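Local coordinates for protein GEO10716p1 (Drosophila melanogaster, PDB 7BTG) that probably removes phosphate from phosphorylated arginine side chains, as an arginine phosphatase of the low molecular weight protein tyrosine phosphatase family, at residues A[108-113]-A[120-125]. The protein carries 1 engineered substitution. Sequence-based numbering, arbitrary orientation.
Sequences IQLLGS and DEIIED
Glu121 lays the flat face of its carboxylate over a methyl of Leu110, with CD 3.6 Å from Leu110 CD2. The two side chains cross at about a right angle. Leu110 sets its CG anti to the backbone N (chi1 -162°), which, with chi2 at 64°, brings CD2 to the carboxylate. Glu121 OE2 also flanks Ser113, 3.8 Å from its CB. Beside this overlap the backbones close up: Gly112 CA approaches Glu121 O at 3.2 Å in a CA-H...O contact with 152° at the hydrogen. A CB on residue 112 would run into that carbonyl. One water ties the same carbonyl to the glycine amide, accepting from Gly112 N at 2.7 Å and donating to Glu121 O at 2.6 Å. Farther along, Leu111 CD2 meets Ile123 CD1 at 3.9 Å, an apolar pair backed by helix 133-154. The short 3-10 turn is fixed from within, since Leu110 O accepts from both Ser113 N and Ser113 OG, the hydroxyl at 2.9 Å and in the carbonyl plane. With an alanine in place of Glu121, the Leu110 methyl and Ser113 CB would probably lose the carboxylate that covers them. The contact joins the end of edge strand 107-110 to the loop before helix 133-154; that loop also reaches Arg13 through Ile123 O, consistent with a place beside the phosphate-binding loop of this family. With no direct hydrogen bond between the segments, cohesion rests on apolar packing, the close glycine and a single bridging water that serves both backbone polar atoms.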
# COMPACT_ATOMS: atom_id res chain seq x y z
N ILE A 108 2.04 11.10 4.62
CA ILE A 108 1.88 10.59 3.27
C ILE A 108 3.27 10.38 2.68
O ILE A 108 4.04 11.33 2.54
CB ILE A 108 1.05 11.54 2.40
CG1 ILE A 108 -0.36 11.74 2.98
CG2 ILE A 108 1.01 11.01 0.97
CD1 ILE A 108 -1.07 13.00 2.47
N GLN A 109 3.60 9.13 2.33
CA GLN A 109 4.97 8.83 1.98
C GLN A 109 5.02 7.79 0.87
O GLN A 109 4.12 6.95 0.73
CB GLN A 109 5.78 8.32 3.21
CG GLN A 109 5.77 9.28 4.41
CD GLN A 109 6.35 8.68 5.70
OE1 GLN A 109 6.55 7.47 5.81
NE2 GLN A 109 6.63 9.53 6.66
N LEU A 110 6.08 7.87 0.08
CA LEU A 110 6.42 6.82 -0.87
C LEU A 110 6.81 5.58 -0.08
O LEU A 110 7.75 5.62 0.72
CB LEU A 110 7.57 7.31 -1.73
CG LEU A 110 7.92 6.65 -3.05
CD1 LEU A 110 6.77 6.81 -4.03
CD2 LEU A 110 9.16 7.31 -3.58
N LEU A 111 6.06 4.48 -0.26
CA LEU A 111 6.34 3.28 0.53
C LEU A 111 7.76 2.78 0.30
O LEU A 111 8.45 2.37 1.25
CB LEU A 111 5.34 2.17 0.19
CG LEU A 111 5.74 0.77 0.68
CD1 LEU A 111 5.66 0.71 2.18
CD2 LEU A 111 4.84 -0.31 0.06
N GLY A 112 8.21 2.82 -0.95
CA GLY A 112 9.51 2.32 -1.33
C GLY A 112 10.66 3.15 -0.82
O GLY A 112 11.80 2.70 -0.92
N SER A 113 10.40 4.33 -0.27
CA SER A 113 11.48 5.09 0.35
C SER A 113 12.04 4.39 1.58
O SER A 113 13.11 4.78 2.06
CB SER A 113 11.01 6.52 0.71
OG SER A 113 10.21 6.54 1.89
N ASP A 120 15.65 1.75 -6.16
CA ASP A 120 14.57 0.79 -5.97
C ASP A 120 13.37 1.41 -5.27
O ASP A 120 12.52 0.68 -4.74
CB ASP A 120 15.08 -0.43 -5.20
CG ASP A 120 15.68 -1.46 -6.10
OD1 ASP A 120 14.91 -2.27 -6.66
OD2 ASP A 120 16.92 -1.44 -6.29
N GLU A 121 13.30 2.74 -5.26
CA GLU A 121 12.24 3.48 -4.57
C GLU A 121 10.86 3.19 -5.14
O GLU A 121 9.86 3.15 -4.41
CB GLU A 121 12.53 4.98 -4.69
CG GLU A 121 13.05 5.69 -3.49
CD GLU A 121 12.78 7.18 -3.60
OE1 GLU A 121 12.81 7.72 -4.74
OE2 GLU A 121 12.50 7.81 -2.56
N ILE A 122 10.76 3.06 -6.46
CA ILE A 122 9.49 3.14 -7.17
C ILE A 122 8.90 1.74 -7.34
O ILE A 122 9.50 0.86 -7.96
CB ILE A 122 9.65 3.83 -8.54
CG1 ILE A 122 10.38 5.16 -8.42
CG2 ILE A 122 8.30 4.07 -9.18
CD1 ILE A 122 9.59 6.22 -7.65
N ILE A 123 7.68 1.55 -6.86
CA ILE A 123 6.98 0.29 -7.02
C ILE A 123 6.04 0.42 -8.21
O ILE A 123 4.99 1.06 -8.11
CB ILE A 123 6.25 -0.09 -5.73
CG1 ILE A 123 7.25 0.04 -4.59
CG2 ILE A 123 5.71 -1.48 -5.83
CD1 ILE A 123 6.87 -0.61 -3.31
N GLU A 124 6.41 -0.19 -9.33
CA GLU A 124 5.71 -0.01 -10.60
C GLU A 124 4.42 -0.81 -10.66
O GLU A 124 4.33 -1.94 -10.15
CB GLU A 124 6.59 -0.44 -11.77
CG GLU A 124 8.01 0.11 -11.75
CD GLU A 124 8.10 1.55 -12.25
OE1 GLU A 124 7.21 2.36 -11.88
OE2 GLU A 124 9.05 1.85 -13.02
N ASP A 125 3.41 -0.22 -11.31
CA ASP A 125 2.12 -0.86 -11.59
C ASP A 125 2.30 -2.12 -12.42
O ASP A 125 2.73 -2.02 -13.57
CB ASP A 125 1.20 0.11 -12.34
CG ASP A 125 -0.22 -0.40 -12.45
OD1 ASP A 125 -0.47 -1.59 -12.11
OD2 ASP A 125 -1.09 0.38 -12.85
O HOH W 1 7.40 3.09 -3.46